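Local atomic coordinates of endo-1,4-b-d-mannanase (Trichoderma reesei, PDB entry 1QNR), a protein that hydrolyses internal beta-1,4-mannosidic linkages in mannan chains, as an endo-acting mannanase of glycoside hydrolase family 5. Residues 163-168 with 199-204. Residues are numbered along the deposited sequence; the frame is centred on the assembly and turned at random.
Sequences AWELGN and LVTLGD
Glu-165 and Thr-201 lie side by side on one face of two neighbouring parallel strands, and here the packing is tight. With CG anti to the backbone N (chi1 179°) and the chain extended, the glutamate runs across Gly-203: its CD comes 3.3 Å from Gly-203 CA, while OE2 reaches the methyl CG2 of Thr-201 at 3.3 Å. Glycine suits position 203 because a side chain there would collide with Glu-165 CG and Gly-167 O. OE1 forms a salt bridge with Arg-54, so an alanine at Glu-165 would probably leave Arg-54 without its carboxylate mate and open a gap over Gly-203. The backbones are joined by a parallel ladder: Trp-164 N to Leu-199 O, Thr-201 N to Trp-164 O and Leu-166 N to Thr-201 O, each 3.0 Å. Past the strand ends the pattern breaks, and Gly-167 N instead bonds Leu-202 O. The other face is looser, though still buried. Branched Leu-166 crosses Val-200 and Leu-202 at about right angles, CD2 meeting Val-200 CG1 at 4.0 Å, and Leu-166 and Val-200 both pack against helix 178-194. The Asn-168 side chain, bonded to Asn-112 and Arg-54, lies about 5 Å from a bound beta-D-mannopyranose. Strand 161-165, that helix and strand 199-201 form a beta-alpha-beta unit of the family's TIM barrel.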
ATOM      1  N   ALA A 163       6.908  -6.031  -1.364  1.00  7.11           N
ATOM      2  CA  ALA A 163       6.249  -6.144  -2.688  1.00  6.42           C
ATOM      3  C   ALA A 163       6.209  -4.768  -3.399  1.00  6.09           C
ATOM      4  O   ALA A 163       6.034  -3.716  -2.735  1.00  7.27           O
ATOM      5  CB  ALA A 163       4.787  -6.627  -2.519  1.00  7.88           C
ATOM      6  N   TRP A 164       6.209  -4.856  -4.733  1.00  7.69           N
ATOM      7  CA  TRP A 164       5.859  -3.672  -5.570  1.00  6.54           C
ATOM      8  C   TRP A 164       4.318  -3.655  -5.676  1.00  7.37           C
ATOM      9  O   TRP A 164       3.675  -4.745  -5.714  1.00  9.36           O
ATOM     10  CB  TRP A 164       6.454  -3.838  -6.968  1.00  7.32           C
ATOM     11  CG  TRP A 164       7.971  -3.888  -6.992  1.00  7.31           C
ATOM     12  CD1 TRP A 164       8.738  -4.915  -7.429  1.00  9.56           C
ATOM     13  CD2 TRP A 164       8.855  -2.864  -6.493  1.00  6.54           C
ATOM     14  NE1 TRP A 164      10.083  -4.589  -7.300  1.00  8.92           N
ATOM     15  CE2 TRP A 164      10.168  -3.364  -6.655  1.00  7.10           C
ATOM     16  CE3 TRP A 164       8.671  -1.609  -5.878  1.00  7.52           C
ATOM     17  CZ2 TRP A 164      11.321  -2.637  -6.342  1.00  9.41           C
ATOM     18  CZ3 TRP A 164       9.818  -0.892  -5.481  1.00  9.88           C
ATOM     19  CH2 TRP A 164      11.109  -1.440  -5.700  1.00  9.73           C
ATOM     20  N   GLU A 165       3.731  -2.466  -5.731  1.00  7.13           N
ATOM     21  CA  GLU A 165       2.263  -2.327  -5.775  1.00  7.00           C
ATOM     22  C   GLU A 165       1.944  -1.363  -6.899  1.00  6.01           C
ATOM     23  O   GLU A 165       2.487  -0.261  -7.068  1.00  7.16           O
ATOM     24  CB  GLU A 165       1.782  -1.870  -4.384  1.00  7.61           C
ATOM     25  CG  GLU A 165       0.245  -1.668  -4.313  1.00  8.24           C
ATOM     26  CD  GLU A 165      -0.183  -1.632  -2.840  1.00  7.86           C
ATOM     27  OE1 GLU A 165      -0.103  -0.521  -2.269  1.00  8.67           O
ATOM     28  OE2 GLU A 165      -0.446  -2.777  -2.333  1.00  9.44           O
ATOM     29  N   LEU A 166       0.966  -1.812  -7.758  1.00  7.17           N
ATOM     30  CA  LEU A 166       0.693  -1.015  -8.966  1.00  7.61           C
ATOM     31  C   LEU A 166       0.169   0.360  -8.606  1.00  7.34           C
ATOM     32  O   LEU A 166       0.596   1.354  -9.288  1.00  8.99           O
ATOM     33  CB  LEU A 166      -0.241  -1.801  -9.903  1.00  8.09           C
ATOM     34  CG  LEU A 166       0.191  -3.215 -10.319  1.00  9.02           C
ATOM     35  CD1 LEU A 166      -0.687  -3.667 -11.531  1.00  9.44           C
ATOM     36  CD2 LEU A 166       1.676  -3.321 -10.617  1.00 12.00           C
ATOM     37  N   GLY A 167      -0.726   0.531  -7.621  1.00  6.53           N
ATOM     38  CA  GLY A 167      -1.129   1.899  -7.249  1.00  6.74           C
ATOM     39  C   GLY A 167      -1.822   1.831  -5.891  1.00  6.79           C
ATOM     40  O   GLY A 167      -2.129   0.759  -5.333  1.00  7.48           O
ATOM     41  N   ASN A 168      -2.057   3.047  -5.346  1.00  6.89           N
ATOM     42  CA  ASN A 168      -2.902   3.137  -4.146  1.00  7.17           C
ATOM     43  C   ASN A 168      -4.386   3.230  -4.570  1.00  7.08           C
ATOM     44  O   ASN A 168      -4.791   4.285  -5.115  1.00  7.66           O
ATOM     45  CB  ASN A 168      -2.556   4.353  -3.311  1.00  6.79           C
ATOM     46  CG  ASN A 168      -3.464   4.473  -2.066  1.00  5.98           C
ATOM     47  OD1 ASN A 168      -3.619   3.518  -1.275  1.00  8.01           O
ATOM     48  ND2 ASN A 168      -4.071   5.645  -1.929  1.00  9.20           N
ATOM     49  N   LEU A 199       7.780 -10.015  -4.904  1.00  7.69           N
ATOM     50  CA  LEU A 199       6.342 -10.131  -5.092  1.00  7.28           C
ATOM     51  C   LEU A 199       5.706  -8.853  -5.670  1.00  8.22           C
ATOM     52  O   LEU A 199       6.275  -7.748  -5.537  1.00  8.84           O
ATOM     53  CB  LEU A 199       5.703 -10.366  -3.700  1.00  7.95           C
ATOM     54  CG  LEU A 199       6.190 -11.642  -2.977  1.00  8.11           C
ATOM     55  CD1 LEU A 199       5.592 -11.719  -1.533  1.00 10.86           C
ATOM     56  CD2 LEU A 199       5.865 -12.924  -3.777  1.00  9.38           C
ATOM     57  N   VAL A 200       4.577  -8.976  -6.378  1.00  7.93           N
ATOM     58  CA  VAL A 200       3.823  -7.871  -6.965  1.00  7.65           C
ATOM     59  C   VAL A 200       2.340  -8.021  -6.568  1.00  7.40           C
ATOM     60  O   VAL A 200       1.759  -9.103  -6.554  1.00  7.99           O
ATOM     61  CB  VAL A 200       3.969  -7.848  -8.484  1.00  8.70           C
ATOM     62  CG1 VAL A 200       3.257  -6.669  -9.186  1.00  9.02           C
ATOM     63  CG2 VAL A 200       5.460  -7.788  -8.919  1.00  9.32           C
ATOM     64  N   THR A 201       1.683  -6.850  -6.284  1.00  6.90           N
ATOM     65  CA  THR A 201       0.270  -6.856  -5.895  1.00  7.78           C
ATOM     66  C   THR A 201      -0.417  -5.598  -6.481  1.00  6.32           C
ATOM     67  O   THR A 201       0.261  -4.650  -6.932  1.00  7.84           O
ATOM     68  CB  THR A 201       0.100  -6.922  -4.353  1.00  8.86           C
ATOM     69  OG1 THR A 201      -1.293  -7.196  -4.012  1.00  9.45           O
ATOM     70  CG2 THR A 201       0.552  -5.631  -3.711  1.00  8.29           C
ATOM     71  N   LEU A 202      -1.754  -5.564  -6.529  1.00  8.32           N
ATOM     72  CA  LEU A 202      -2.475  -4.479  -7.176  1.00  8.42           C
ATOM     73  C   LEU A 202      -2.626  -3.217  -6.282  1.00  7.08           C
ATOM     74  O   LEU A 202      -2.418  -2.117  -6.863  1.00  8.08           O
ATOM     75  CB  LEU A 202      -3.883  -5.017  -7.589  1.00  9.45           C
ATOM     76  CG  LEU A 202      -4.829  -4.014  -8.300  1.00  8.73           C
ATOM     77  CD1 LEU A 202      -4.192  -3.330  -9.507  1.00  8.97           C
ATOM     78  CD2 LEU A 202      -6.136  -4.739  -8.745  1.00 10.07           C
ATOM     79  N   GLY A 203      -2.943  -3.351  -4.985  1.00  7.23           N
ATOM     80  CA  GLY A 203      -3.196  -2.157  -4.173  1.00  8.33           C
ATOM     81  C   GLY A 203      -4.659  -1.702  -4.122  1.00  8.03           C
ATOM     82  O   GLY A 203      -4.918  -0.624  -3.613  1.00  8.34           O
ATOM     83  N   ASP A 204      -5.559  -2.466  -4.739  1.00  8.51           N
ATOM     84  CA  ASP A 204      -6.989  -2.109  -4.664  1.00  8.69           C
ATOM     85  C   ASP A 204      -7.562  -2.308  -3.282  1.00  8.87           C
ATOM     86  O   ASP A 204      -7.062  -2.982  -2.371  1.00  8.83           O
ATOM     87  CB  ASP A 204      -7.747  -2.963  -5.725  1.00 10.39           C
ATOM     88  CG  ASP A 204      -7.670  -4.426  -5.360  1.00 12.15           C
ATOM     89  OD1 ASP A 204      -6.532  -4.980  -5.214  1.00 12.30           O
ATOM     90  OD2 ASP A 204      -8.740  -5.097  -5.179  1.00 15.86           O
TER